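Local structure of carbohydrate-binding protein (Flavonifractor plautii, 6N1B) at residues 273-278 with 284-289; 301-306 with 397-402; 240-245 with 308-313. The protein probably removes the acetyl group from N-acetylgalactosamine in a gut microbial pathway that converts blood group A antigen to the universal O type. All coordinates share one frame; numbering follows the deposited sequence.

Interaction 1: residues 273-278 with 284-289; sequences QDVQYV and FVCISQ. With CA (calcium ion), chain D.
The edge of Tyr277 is directed at the face of Phe284 in a T-shaped pair on an antiparallel hairpin, ring centroids 5.0 Å apart and planes turned 69° against each other. Followed outward, Tyr277 CB lies above the same face of the phenylalanine, offset toward its border, 3.9 Å from Phe284 CE2. CG is anti to the backbone N (chi1 -177°), which carries the ring across its neighbour. Tyr277 CD1 comes down over the centre of the Phe284 ring, 3.8 Å from Phe284 CE1, and Tyr277 CE1 reaches toward the backbone N of Phe284. Val275 and Cys286 continue this face of the sheet, Val275 CG2 packing 3.9 Å from Cys286 SG. Beyond them, a water donates to Gln273 OE1 and bonds Ser288 OG, while Gln273 NE2 donates to Ser206 O.

The backbones are held by two hydrogen-bonded pairs, Asp274 with Ile287 and Gln276 with Val285. Gln276 N to Val285 O spans 2.9 Å, and the return bond from Val285 N to Gln276 O is 2.8 Å; both are nearly straight. On the face carrying Asp274, Gln276, Val285 and Ile287, Val285 CG2 is met by Val278 CG2 at 3.7 Å.

Asp274, on this face, binds a calcium ion through OD1 at 2.4 Å. Asp56 and Asp122 complete the protein ligands, and four waters fill other positions. One of these waters donates to Asp274 OD2, another to Val275 O. The backbone N of Phe339 also bonds OD2, and Thr208 OG1 bonds OD1, so the carboxylate is fixed in rotation as well as position. The hairpin lies between strands 207-212, against which Tyr277 and Phe284 pack, and 333-342, touched by Gln276 and Val278, while strand 300-306 continues its sheet beyond 284-289.

Interaction 2: residues 301-306 with 397-402; sequences LHLTTS and VEMMRV
Leu303 reaches toward Met399 and Met400 with its chain extended: CG is anti to the backbone N (chi1 -167°) and CD2 continues outward as the leading methyl. Met399 is stretched through CB and CG as well, then bends at its thioether (chi3 69°), which turns the terminal methyl onto the leucine. Met400 instead folds at both CG and SD, bringing its sulfur rather than its methyl to the strand. The methyl Leu303 CD2 is thus shared by two consecutive residues of the helix, at 3.6 Å from Met399 CE and 4.2 Å from Met400 SD. Each methionine crosses the leucine at about a right angle.

The side chains span a wide gap between backbones, Leu303 CA and Met400 CA being 9.4 Å apart. The contact is small, purely apolar and buried. Elsewhere on the helix, Glu398 OE2 and Arg401 NH1 form a salt bridge of 3.5 Å, and Val397 CG1 lies over one face of the guanidinium group. Ser395 OG takes the N-H of Glu398, while Tyr409 O accepts from Arg401 NE.

Leu303 also packs on Val285 of the adjacent strand. Four-stranded antiparallel sheets following one another in the chain are consistent with a five-bladed beta-propeller, in which this short helix, following the last long strand, packs back on the preceding blade.

Interaction 3: residues 240-245 with 308-313; sequences MRYSDD and DGVNWE
The nearest CA atoms of the two segments, those of Met240 and Val310, are 7.7 Å apart, between a strand that runs through Ser243 and a loop of irregular conformation. The strand ends in an ST turn, in which Ser243 OG accepts from the N-H of Asp245. The loop is shaped by Asp308 and by Gly309, whose positive phi of 90° suits a residue without a side chain. Asp308 OD1 closes an Asx turn by accepting from Val310 N at 2.9 Å, a donor lying 48° out of the carboxylate plane. The same oxygen receives Asn311 N on its syn side, and Asp308 OD2 takes Asn311 ND2, so the carboxylate is gripped by three N-H groups and the loop is tied to itself.

The two segments belong to successive four-stranded antiparallel sheets, 207-254 and 269-314, arranged as neighbouring blades of what is consistent with a five-bladed beta-propeller; the loop joins the last two strands of the second blade.

Met240 contributes the largest share of the contact. Its CG sits between the backbone N and the carbonyl carbon (chi1 75°), and the chain bends at the thioether, placing Met240 CE 3.4 Å from Gly309 O. The sulfur turns to the valine, Met240 SD lying 3.7 Å from Val310 CG2. Tyr242 OH meets the same methyl, 3.6 Å from Val310 CG2, beside the sulfur rather than opposite it. The hydroxyl is hydrogen-bonded to Arg215. Gly309 O accepts from Trp221 NE1 and, weakly, from Trp312 NE1.

In the fold
All three contacts draw on the sheet of strands 269-278, 283-291, 300-306 and 313-314. Interaction 1 pairs its first two strands beside a calcium ion; interaction 2 ties the third to helix 396-404; interaction 3 joins the loop before the fourth to strand 237-243 of the preceding sheet. Centres of interactions 1 and 2 lie about 11 Å apart, those of 1 and 3 about 12 Å, and those of 2 and 3 about 20 Å. Along the chain, interaction 1 is nested within the loop closed by interaction 3 and closes before interaction 2 opens, whereas 2 and 3 cross. One probable blade is held to the blade before it and to the chain's late helix.

Interaction 1: residues 273-278 with 284-289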
ATOM      1  N   GLN A 273       2.766   4.820   3.565  1.00  7.76           N
ATOM      2  CA  GLN A 273       1.760   4.622   4.632  1.00  7.72           C
ATOM      3  C   GLN A 273       0.468   4.014   4.087  1.00  7.87           C
ATOM      4  O   GLN A 273       0.178   4.127   2.905  1.00  7.87           O
ATOM      5  CB  GLN A 273       1.426   5.943   5.328  1.00  8.59           C
ATOM      6  CG  GLN A 273       0.915   7.051   4.382  1.00  8.50           C
ATOM      7  CD  GLN A 273       1.992   7.789   3.593  1.00  8.19           C
ATOM      8  OE1 GLN A 273       3.087   8.099   4.149  1.00  9.35           O
ATOM      9  NE2 GLN A 273       1.697   8.105   2.298  1.00  9.23           N
ATOM     10  N   ASP A 274      -0.268   3.397   5.037  1.00  7.52           N
ATOM     11  CA  ASP A 274      -1.629   2.873   4.779  1.00  7.56           C
ATOM     12  C   ASP A 274      -2.444   3.350   5.987  1.00  7.65           C
ATOM     13  O   ASP A 274      -2.043   3.243   7.127  1.00  8.14           O
ATOM     14  CB  ASP A 274      -1.629   1.338   4.714  1.00  8.36           C
ATOM     15  CG  ASP A 274      -2.977   0.752   4.340  1.00  8.20           C
ATOM     16  OD1 ASP A 274      -3.656   1.349   3.444  1.00  8.29           O
ATOM     17  OD2 ASP A 274      -3.334  -0.325   4.856  1.00  9.98           O
ATOM     18  N   VAL A 275      -3.649   3.782   5.656  1.00  7.89           N
ATOM     19  CA  VAL A 275      -4.629   4.261   6.707  1.00  8.23           C
ATOM     20  C   VAL A 275      -5.905   3.439   6.646  1.00  9.71           C
ATOM     21  O   VAL A 275      -6.369   3.073   5.573  1.00  9.57           O
ATOM     22  CB  VAL A 275      -4.944   5.753   6.539  1.00  9.00           C
ATOM     23  CG1 VAL A 275      -5.933   6.258   7.599  1.00  9.56           C
ATOM     24  CG2 VAL A 275      -3.659   6.581   6.574  1.00 10.43           C
ATOM     25  N   GLN A 276      -6.496   3.180   7.821  1.00  8.70           N
ATOM     26  CA  GLN A 276      -7.833   2.592   7.933  1.00  8.68           C
ATOM     27  C   GLN A 276      -8.654   3.412   8.925  1.00  8.08           C
ATOM     28  O   GLN A 276      -8.127   3.816   9.950  1.00 10.35           O
ATOM     29  CB  GLN A 276      -7.764   1.158   8.442  1.00  9.86           C
ATOM     30  CG  GLN A 276      -7.154   0.155   7.487  1.00 12.46           C
ATOM     31  CD  GLN A 276      -8.144  -0.305   6.490  1.00 12.60           C
ATOM     32  OE1 GLN A 276      -9.009  -1.157   6.777  1.00 14.54           O
ATOM     33  NE2 GLN A 276      -8.133   0.313   5.269  1.00 14.62           N
ATOM     34  N   TYR A 277      -9.956   3.572   8.622  1.00  8.42           N
ATOM     35  CA  TYR A 277     -10.883   3.927   9.704  1.00  8.83           C
ATOM     36  C   TYR A 277     -11.283   2.564  10.400  1.00  8.53           C
ATOM     37  O   TYR A 277     -11.705   1.650   9.647  1.00 10.64           O
ATOM     38  CB  TYR A 277     -12.099   4.729   9.261  1.00  9.27           C
ATOM     39  CG  TYR A 277     -12.917   5.098  10.466  1.00 10.09           C
ATOM     40  CD1 TYR A 277     -12.539   6.159  11.354  1.00 12.66           C
ATOM     41  CD2 TYR A 277     -14.070   4.366  10.781  1.00 10.79           C
ATOM     42  CE1 TYR A 277     -13.263   6.420  12.535  1.00 13.90           C
ATOM     43  CE2 TYR A 277     -14.817   4.661  11.908  1.00 14.83           C
ATOM     44  CZ  TYR A 277     -14.422   5.622  12.784  1.00 14.03           C
ATOM     45  OH  TYR A 277     -15.111   5.905  13.927  1.00 19.10           O
ATOM     46  N   VAL A 278     -11.203   2.535  11.713  1.00  9.05           N
ATOM     47  CA  VAL A 278     -11.490   1.311  12.472  1.00  9.77           C
ATOM     48  C   VAL A 278     -12.706   1.591  13.341  1.00  9.71           C
ATOM     49  O   VAL A 278     -12.605   2.172  14.422  1.00 10.44           O
ATOM     50  CB  VAL A 278     -10.285   0.867  13.273  1.00  9.82           C
ATOM     51  CG1 VAL A 278     -10.641  -0.431  14.014  1.00 10.75           C
ATOM     52  CG2 VAL A 278      -9.047   0.652  12.418  1.00 11.10           C
ATOM     53  N   PHE A 284      -9.181   6.681  13.216  1.00  8.89           N
ATOM     54  CA  PHE A 284      -8.297   6.327  12.119  1.00  8.82           C
ATOM     55  C   PHE A 284      -6.989   5.767  12.706  1.00  8.60           C
ATOM     56  O   PHE A 284      -6.484   6.254  13.721  1.00 10.21           O
ATOM     57  CB  PHE A 284      -7.999   7.526  11.195  1.00  8.58           C
ATOM     58  CG  PHE A 284      -9.187   8.148  10.575  1.00  9.27           C
ATOM     59  CD1 PHE A 284      -9.961   9.095  11.225  1.00 10.47           C
ATOM     60  CD2 PHE A 284      -9.543   7.824   9.284  1.00  9.54           C
ATOM     61  CE1 PHE A 284     -11.114   9.656  10.618  1.00 11.72           C
ATOM     62  CE2 PHE A 284     -10.646   8.349   8.643  1.00 11.09           C
ATOM     63  CZ  PHE A 284     -11.439   9.259   9.317  1.00 12.04           C
ATOM     64  N   VAL A 285      -6.493   4.728  12.009  1.00  8.56           N
ATOM     65  CA  VAL A 285      -5.253   4.057  12.361  1.00  8.44           C
ATOM     66  C   VAL A 285      -4.389   4.004  11.152  1.00  9.04           C
ATOM     67  O   VAL A 285      -4.833   3.715  10.074  1.00  9.20           O
ATOM     68  CB  VAL A 285      -5.548   2.660  12.964  1.00  9.11           C
ATOM     69  CG1 VAL A 285      -4.234   1.976  13.344  1.00 10.42           C
ATOM     70  CG2 VAL A 285      -6.490   2.748  14.166  1.00 10.53           C
ATOM     71  N   CYS A 286      -3.073   4.301  11.355  1.00  8.59           N
ATOM     72  CA  CYS A 286      -2.127   4.299  10.223  1.00  8.60           C
ATOM     73  C   CYS A 286      -0.854   3.522  10.621  1.00  8.19           C
ATOM     74  O   CYS A 286      -0.322   3.662  11.707  1.00  8.59           O
ATOM     75  CB  CYS A 286      -1.773   5.775   9.902  1.00  8.20           C
ATOM     76  SG  CYS A 286      -0.442   5.913   8.650  1.00  9.06           S
ATOM     77  N   ILE A 287      -0.460   2.691   9.639  1.00  7.22           N
ATOM     78  CA  ILE A 287       0.862   2.078   9.707  1.00  7.89           C
ATOM     79  C   ILE A 287       1.738   2.849   8.749  1.00  8.64           C
ATOM     80  O   ILE A 287       1.516   2.877   7.538  1.00  8.39           O
ATOM     81  CB  ILE A 287       0.765   0.543   9.328  1.00  9.54           C
ATOM     82  CG1 ILE A 287       0.045  -0.188  10.391  1.00  9.36           C
ATOM     83  CG2 ILE A 287       2.156   0.017   9.161  1.00 11.73           C
ATOM     84  CD1 ILE A 287      -0.040  -1.693  10.176  1.00 11.99           C
ATOM     85  N   SER A 288       2.770   3.461   9.324  1.00  8.23           N
ATOM     86  CA  SER A 288       3.731   4.314   8.597  1.00  8.00           C
ATOM     87  C   SER A 288       5.094   3.608   8.468  1.00  7.26           C
ATOM     88  O   SER A 288       5.688   3.254   9.503  1.00  8.26           O
ATOM     89  CB  SER A 288       3.911   5.641   9.378  1.00  8.64           C
ATOM     90  OG  SER A 288       4.975   6.374   8.855  1.00  9.03           O
ATOM     91  N   GLN A 289       5.548   3.437   7.245  1.00  7.23           N
ATOM     92  CA  GLN A 289       6.944   3.074   7.003  1.00  7.70           C
ATOM     93  C   GLN A 289       7.718   4.379   7.087  1.00  8.19           C
ATOM     94  O   GLN A 289       7.467   5.321   6.311  1.00  8.21           O
ATOM     95  CB  GLN A 289       7.074   2.479   5.583  1.00  7.75           C
ATOM     96  CG  GLN A 289       8.514   2.197   5.233  1.00  7.72           C
ATOM     97  CD  GLN A 289       8.764   2.001   3.758  1.00  7.77           C
ATOM     98  OE1 GLN A 289       7.820   2.018   2.950  1.00  8.87           O
ATOM     99  NE2 GLN A 289      10.080   1.917   3.372  1.00  8.18           N
TER
HETATM  100 CA    CA D 502      -5.388   0.681   1.890  1.00  8.79          CA
HETATM  101  O   HOH W   1       4.732   7.329   6.288  1.00  8.71           O
HETATM  102  O   HOH W   2      -5.654  -0.716   3.754  1.00 12.48           O
HETATM  103  O   HOH W   3      -6.394   2.594   2.931  1.00 10.24           O
HETATM  104  O   HOH W   4      -7.277  -1.314   1.503  1.00 10.05           O
HETATM  105  O   HOH W   5      -7.290   1.527   0.608  1.00  9.77           O

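Interaction 2: residues 301-306 with 397-402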
ATOM      1  N   LEU A 301       8.344   0.150  10.709  1.00  8.14           N
ATOM      2  CA  LEU A 301       6.967   0.632  10.779  1.00  8.56           C
ATOM      3  C   LEU A 301       6.763   1.192  12.201  1.00  8.87           C
ATOM      4  O   LEU A 301       7.202   0.653  13.192  1.00  8.79           O
ATOM      5  CB  LEU A 301       5.948  -0.503  10.609  1.00  8.21           C
ATOM      6  CG  LEU A 301       6.030  -1.256   9.310  1.00  9.62           C
ATOM      7  CD1 LEU A 301       4.989  -2.339   9.214  1.00 11.14           C
ATOM      8  CD2 LEU A 301       6.034  -0.367   8.075  1.00 11.40           C
ATOM      9  N   HIS A 302       5.951   2.284  12.220  1.00  7.90           N
ATOM     10  CA  HIS A 302       5.364   2.834  13.432  1.00  7.80           C
ATOM     11  C   HIS A 302       3.796   2.901  13.290  1.00  8.04           C
ATOM     12  O   HIS A 302       3.361   3.000  12.155  1.00  9.52           O
ATOM     13  CB  HIS A 302       5.979   4.169  13.881  1.00  7.95           C
ATOM     14  CG  HIS A 302       7.296   4.032  14.583  1.00  9.04           C
ATOM     15  ND1 HIS A 302       7.365   4.131  15.989  1.00  9.66           N
ATOM     16  CD2 HIS A 302       8.550   3.835  14.158  1.00  9.57           C
ATOM     17  CE1 HIS A 302       8.629   3.938  16.349  1.00 10.65           C
ATOM     18  NE2 HIS A 302       9.357   3.754  15.273  1.00  9.72           N
ATOM     19  N   LEU A 303       3.144   2.930  14.425  1.00  7.82           N
ATOM     20  CA  LEU A 303       1.702   3.080  14.464  1.00  7.76           C
ATOM     21  C   LEU A 303       1.349   4.512  14.901  1.00  8.58           C
ATOM     22  O   LEU A 303       1.932   4.987  15.880  1.00  8.95           O
ATOM     23  CB  LEU A 303       1.095   2.055  15.423  1.00  8.62           C
ATOM     24  CG  LEU A 303      -0.420   1.851  15.367  1.00 10.21           C
ATOM     25  CD1 LEU A 303      -0.733   1.163  14.076  1.00 11.30           C
ATOM     26  CD2 LEU A 303      -0.876   1.119  16.587  1.00 11.67           C
ATOM     27  N   THR A 304       0.338   5.096  14.253  1.00  8.07           N
ATOM     28  CA  THR A 304      -0.089   6.438  14.629  1.00  7.87           C
ATOM     29  C   THR A 304      -1.616   6.453  14.480  1.00  8.51           C
ATOM     30  O   THR A 304      -2.160   5.782  13.589  1.00  8.98           O
ATOM     31  CB  THR A 304       0.646   7.495  13.821  1.00  8.27           C
ATOM     32  OG1 THR A 304       0.240   8.783  14.333  1.00  8.65           O
ATOM     33  CG2 THR A 304       0.501   7.406  12.337  1.00  8.25           C
ATOM     34  N   THR A 305      -2.318   7.197  15.314  1.00  8.18           N
ATOM     35  CA  THR A 305      -3.754   7.207  15.301  1.00  8.81           C
ATOM     36  C   THR A 305      -4.317   8.626  15.336  1.00  8.31           C
ATOM     37  O   THR A 305      -3.580   9.571  15.727  1.00  9.52           O
ATOM     38  CB  THR A 305      -4.336   6.401  16.463  1.00 10.34           C
ATOM     39  OG1 THR A 305      -4.108   7.042  17.714  1.00 13.85           O
ATOM     40  CG2 THR A 305      -3.855   4.979  16.537  1.00 11.19           C
ATOM     41  N   SER A 306      -5.591   8.762  14.987  1.00  8.56           N
ATOM     42  CA  SER A 306      -6.255  10.076  14.916  1.00  8.92           C
ATOM     43  C   SER A 306      -7.736   9.933  14.993  1.00  8.72           C
ATOM     44  O   SER A 306      -8.326   9.058  14.359  1.00 10.74           O
ATOM     45  CB  SER A 306      -5.924  10.687  13.569  1.00  9.66           C
ATOM     46  OG  SER A 306      -6.623  11.933  13.357  1.00  9.81           O
ATOM     47  N   VAL A 397      -4.636  -5.551  21.594  1.00  9.85           N
ATOM     48  CA  VAL A 397      -4.254  -5.185  22.941  1.00 10.95           C
ATOM     49  C   VAL A 397      -2.802  -5.563  23.195  1.00  9.89           C
ATOM     50  O   VAL A 397      -2.053  -4.775  23.786  1.00 10.90           O
ATOM     51  CB  VAL A 397      -5.233  -5.834  23.975  1.00 12.34           C
ATOM     52  CG1 VAL A 397      -4.737  -5.766  25.381  1.00 14.08           C
ATOM     53  CG2 VAL A 397      -6.617  -5.225  23.834  1.00 14.03           C
ATOM     54  N   GLU A 398      -2.388  -6.779  22.794  1.00  9.84           N
ATOM     55  CA  GLU A 398      -1.017  -7.133  23.071  1.00 11.06           C
ATOM     56  C   GLU A 398      -0.015  -6.263  22.306  1.00 11.18           C
ATOM     57  O   GLU A 398       1.058  -5.897  22.824  1.00 11.12           O
ATOM     58  CB  GLU A 398      -0.761  -8.657  22.741  1.00 13.35           C
ATOM     59  CG  GLU A 398      -1.524  -9.562  23.670  1.00 16.83           C
ATOM     60  CD  GLU A 398      -1.060  -9.579  25.083  1.00 27.01           C
ATOM     61  OE1 GLU A 398       0.063  -9.148  25.426  1.00 28.21           O
ATOM     62  OE2 GLU A 398      -1.844 -10.144  25.934  1.00 44.94           O
ATOM     63  N   MET A 399      -0.381  -5.912  21.088  1.00  9.62           N
ATOM     64  CA  MET A 399       0.428  -4.995  20.296  1.00  9.32           C
ATOM     65  C   MET A 399       0.613  -3.662  21.052  1.00  9.87           C
ATOM     66  O   MET A 399       1.755  -3.148  21.185  1.00 10.32           O
ATOM     67  CB  MET A 399      -0.210  -4.746  18.978  1.00 10.06           C
ATOM     68  CG  MET A 399       0.513  -3.689  18.098  1.00 10.74           C
ATOM     69  SD  MET A 399      -0.580  -3.061  16.773  1.00 10.81           S
ATOM     70  CE  MET A 399      -1.743  -2.160  17.715  1.00 11.38           C
ATOM     71  N   MET A 400      -0.503  -3.090  21.499  1.00  9.02           N
ATOM     72  CA  MET A 400      -0.468  -1.787  22.246  1.00  9.84           C
ATOM     73  C   MET A 400       0.392  -1.908  23.518  1.00 10.14           C
ATOM     74  O   MET A 400       1.151  -0.986  23.813  1.00 10.82           O
ATOM     75  CB  MET A 400      -1.863  -1.383  22.591  1.00 11.44           C
ATOM     76  CG  MET A 400      -2.724  -0.989  21.388  1.00 10.45           C
ATOM     77  SD  MET A 400      -2.176   0.470  20.490  1.00 11.78           S
ATOM     78  CE  MET A 400      -2.725   1.744  21.622  1.00 13.31           C
ATOM     79  N   ARG A 401       0.313  -3.034  24.186  1.00 10.90           N
ATOM     80  CA  ARG A 401       1.085  -3.229  25.432  1.00 10.91           C
ATOM     81  C   ARG A 401       2.595  -3.137  25.095  1.00 10.78           C
ATOM     82  O   ARG A 401       3.406  -2.487  25.837  1.00 12.54           O
ATOM     83  CB  ARG A 401       0.767  -4.546  26.118  1.00 12.65           C
ATOM     84  CG  ARG A 401      -0.593  -4.543  26.692  1.00 13.41           C
ATOM     85  CD  ARG A 401      -0.985  -5.880  27.299  1.00 15.62           C
ATOM     86  NE  ARG A 401      -2.247  -5.701  27.941  1.00 15.66           N
ATOM     87  CZ  ARG A 401      -2.933  -6.644  28.505  1.00 17.45           C
ATOM     88  NH1 ARG A 401      -2.502  -7.909  28.559  1.00 17.39           N
ATOM     89  NH2 ARG A 401      -4.036  -6.357  29.084  1.00 16.55           N
ATOM     90  N   VAL A 402       2.990  -3.748  23.983  1.00  9.89           N
ATOM     91  CA  VAL A 402       4.397  -3.688  23.601  1.00 11.00           C
ATOM     92  C   VAL A 402       4.752  -2.268  23.176  1.00 11.50           C
ATOM     93  O   VAL A 402       5.797  -1.713  23.603  1.00 12.15           O
ATOM     94  CB  VAL A 402       4.757  -4.667  22.497  1.00 11.71           C
ATOM     95  CG1 VAL A 402       6.143  -4.498  21.962  1.00 13.47           C
ATOM     96  CG2 VAL A 402       4.536  -6.104  22.982  1.00 13.43           C
TER

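Interaction 3: residues 240-245 with 308-313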
ATOM      1  N   MET A 240      -3.168  15.550   3.320  1.00  8.25           N
ATOM      2  CA  MET A 240      -4.458  14.935   3.010  1.00  8.42           C
ATOM      3  C   MET A 240      -5.230  15.788   2.038  1.00  8.57           C
ATOM      4  O   MET A 240      -5.052  16.999   1.952  1.00  8.61           O
ATOM      5  CB  MET A 240      -5.241  14.697   4.351  1.00  9.13           C
ATOM      6  CG  MET A 240      -5.801  15.999   4.899  1.00 10.91           C
ATOM      7  SD  MET A 240      -6.386  15.881   6.616  1.00 11.74           S
ATOM      8  CE  MET A 240      -7.587  14.630   6.429  1.00 10.80           C
ATOM      9  N   ARG A 241      -6.106  15.115   1.278  1.00  8.26           N
ATOM     10  CA  ARG A 241      -7.042  15.719   0.374  1.00  8.03           C
ATOM     11  C   ARG A 241      -8.416  15.067   0.555  1.00  8.12           C
ATOM     12  O   ARG A 241      -8.507  13.892   0.950  1.00  9.07           O
ATOM     13  CB  ARG A 241      -6.626  15.543  -1.088  1.00  8.23           C
ATOM     14  CG  ARG A 241      -5.318  16.191  -1.437  1.00  8.99           C
ATOM     15  CD  ARG A 241      -4.881  15.708  -2.806  1.00 10.90           C
ATOM     16  NE  ARG A 241      -3.758  16.489  -3.433  1.00 14.62           N
ATOM     17  CZ  ARG A 241      -2.526  16.358  -3.183  1.00 14.45           C
ATOM     18  NH1 ARG A 241      -2.089  15.431  -2.332  1.00 15.31           N
ATOM     19  NH2 ARG A 241      -1.593  17.074  -3.765  1.00 17.59           N
ATOM     20  N   TYR A 242      -9.466  15.826   0.246  1.00  8.22           N
ATOM     21  CA  TYR A 242     -10.819  15.393   0.337  1.00  7.81           C
ATOM     22  C   TYR A 242     -11.462  15.306  -1.041  1.00  7.12           C
ATOM     23  O   TYR A 242     -11.165  16.072  -1.966  1.00  8.75           O
ATOM     24  CB  TYR A 242     -11.601  16.366   1.195  1.00  8.79           C
ATOM     25  CG  TYR A 242     -11.184  16.417   2.677  1.00  8.05           C
ATOM     26  CD1 TYR A 242     -11.607  15.512   3.607  1.00  8.57           C
ATOM     27  CD2 TYR A 242     -10.354  17.446   3.131  1.00  9.07           C
ATOM     28  CE1 TYR A 242     -11.322  15.583   4.928  1.00  8.60           C
ATOM     29  CE2 TYR A 242     -10.011  17.546   4.490  1.00  9.55           C
ATOM     30  CZ  TYR A 242     -10.503  16.589   5.389  1.00  9.91           C
ATOM     31  OH  TYR A 242     -10.243  16.688   6.749  1.00 11.44           O
ATOM     32  N   SER A 243     -12.452  14.409  -1.161  1.00  8.07           N
ATOM     33  CA  SER A 243     -13.176  14.235  -2.414  1.00  7.98           C
ATOM     34  C   SER A 243     -14.617  13.732  -2.116  1.00  7.66           C
ATOM     35  O   SER A 243     -14.760  12.796  -1.319  1.00  9.03           O
ATOM     36  CB  SER A 243     -12.519  13.227  -3.338  1.00  9.26           C
ATOM     37  OG  SER A 243     -13.333  12.965  -4.478  1.00  9.09           O
ATOM     38  N   ASP A 244     -15.621  14.247  -2.781  1.00  8.40           N
ATOM     39  CA  ASP A 244     -16.949  13.697  -2.656  1.00  8.64           C
ATOM     40  C   ASP A 244     -17.121  12.295  -3.214  1.00  9.14           C
ATOM     41  O   ASP A 244     -18.041  11.572  -2.843  1.00 10.09           O
ATOM     42  CB  ASP A 244     -18.009  14.663  -3.178  1.00  9.86           C
ATOM     43  CG  ASP A 244     -18.279  15.781  -2.195  1.00  9.16           C
ATOM     44  OD1 ASP A 244     -18.489  15.462  -0.978  1.00 10.85           O
ATOM     45  OD2 ASP A 244     -18.306  16.944  -2.618  1.00 12.48           O
ATOM     46  N   ASP A 245     -16.320  11.926  -4.208  1.00  8.60           N
ATOM     47  CA  ASP A 245     -16.527  10.713  -4.986  1.00  8.79           C
ATOM     48  C   ASP A 245     -15.298   9.843  -5.131  1.00  8.70           C
ATOM     49  O   ASP A 245     -15.421   8.707  -5.641  1.00 10.16           O
ATOM     50  CB  ASP A 245     -17.112  11.072  -6.380  1.00  9.47           C
ATOM     51  CG  ASP A 245     -16.254  11.904  -7.219  1.00  9.90           C
ATOM     52  OD1 ASP A 245     -15.151  12.358  -6.829  1.00  9.34           O
ATOM     53  OD2 ASP A 245     -16.731  12.216  -8.360  1.00 12.30           O
ATOM     54  N   ASP A 308      -9.760  12.237  13.759  1.00 10.65           N
ATOM     55  CA  ASP A 308     -10.283  12.988  12.635  1.00 10.54           C
ATOM     56  C   ASP A 308      -9.674  12.837  11.341  1.00 11.01           C
ATOM     57  O   ASP A 308     -10.157  13.371  10.311  1.00 12.16           O
ATOM     58  CB  ASP A 308     -10.402  14.526  13.026  1.00 11.40           C
ATOM     59  CG  ASP A 308      -9.115  15.103  13.488  1.00 10.12           C
ATOM     60  OD1 ASP A 308      -8.057  14.533  13.193  1.00 10.08           O
ATOM     61  OD2 ASP A 308      -9.104  16.174  14.105  1.00 13.02           O
ATOM     62  N   GLY A 309      -8.511  12.146  11.280  1.00  9.93           N
ATOM     63  CA  GLY A 309      -7.752  12.051  10.057  1.00 10.62           C
ATOM     64  C   GLY A 309      -6.714  13.127   9.838  1.00  8.80           C
ATOM     65  O   GLY A 309      -5.886  13.034   8.932  1.00  8.86           O
ATOM     66  N   VAL A 310      -6.876  14.224  10.617  1.00  9.00           N
ATOM     67  CA  VAL A 310      -6.071  15.436  10.506  1.00  7.61           C
ATOM     68  C   VAL A 310      -4.953  15.538  11.501  1.00  7.99           C
ATOM     69  O   VAL A 310      -3.792  15.858  11.131  1.00  9.24           O
ATOM     70  CB  VAL A 310      -6.970  16.719  10.562  1.00  9.63           C
ATOM     71  CG1 VAL A 310      -6.156  17.961  10.198  1.00  9.75           C
ATOM     72  CG2 VAL A 310      -8.204  16.634   9.714  1.00 10.28           C
ATOM     73  N   ASN A 311      -5.326  15.283  12.761  1.00  8.38           N
ATOM     74  CA  ASN A 311      -4.445  15.450  13.921  1.00  8.45           C
ATOM     75  C   ASN A 311      -4.120  14.117  14.510  1.00  7.63           C
ATOM     76  O   ASN A 311      -5.058  13.398  14.919  1.00  9.84           O
ATOM     77  CB  ASN A 311      -5.177  16.368  14.907  1.00  9.79           C
ATOM     78  CG  ASN A 311      -5.486  17.702  14.283  1.00  9.40           C
ATOM     79  OD1 ASN A 311      -4.572  18.483  14.042  1.00 11.58           O
ATOM     80  ND2 ASN A 311      -6.774  17.948  13.987  1.00 10.54           N
ATOM     81  N   TRP A 312      -2.854  13.761  14.488  1.00  8.10           N
ATOM     82  CA  TRP A 312      -2.405  12.420  14.830  1.00  8.25           C
ATOM     83  C   TRP A 312      -1.545  12.380  16.067  1.00  8.65           C
ATOM     84  O   TRP A 312      -1.037  13.432  16.502  1.00  9.60           O
ATOM     85  CB  TRP A 312      -1.575  11.871  13.648  1.00  8.52           C
ATOM     86  CG  TRP A 312      -2.346  11.708  12.362  1.00  8.20           C
ATOM     87  CD1 TRP A 312      -2.713  12.701  11.505  1.00  9.38           C
ATOM     88  CD2 TRP A 312      -2.925  10.511  11.836  1.00  7.49           C
ATOM     89  NE1 TRP A 312      -3.468  12.221  10.460  1.00  9.48           N
ATOM     90  CE2 TRP A 312      -3.611  10.868  10.685  1.00  7.99           C
ATOM     91  CE3 TRP A 312      -2.943   9.185  12.261  1.00  8.90           C
ATOM     92  CZ2 TRP A 312      -4.357   9.904   9.922  1.00  8.82           C
ATOM     93  CZ3 TRP A 312      -3.680   8.283  11.550  1.00  8.40           C
ATOM     94  CH2 TRP A 312      -4.372   8.610  10.386  1.00  9.55           C
ATOM     95  N   GLU A 313      -1.359  11.178  16.576  1.00  9.55           N
ATOM     96  CA  GLU A 313      -0.361  10.947  17.644  1.00 10.66           C
ATOM     97  C   GLU A 313       0.186   9.549  17.469  1.00  8.90           C
ATOM     98  O   GLU A 313      -0.541   8.571  17.497  1.00  9.70           O
ATOM     99  CB  GLU A 313      -0.968  11.157  19.028  1.00 13.34           C
ATOM    100  CG  GLU A 313       0.081  11.077  20.175  1.00 16.98           C
ATOM    101  CD  GLU A 313      -0.570  11.361  21.513  1.00 24.74           C
ATOM    102  OE1 GLU A 313      -0.393  12.388  21.966  1.00 45.08           O
ATOM    103  OE2 GLU A 313      -1.164  10.546  22.174  1.00 40.32           O
TER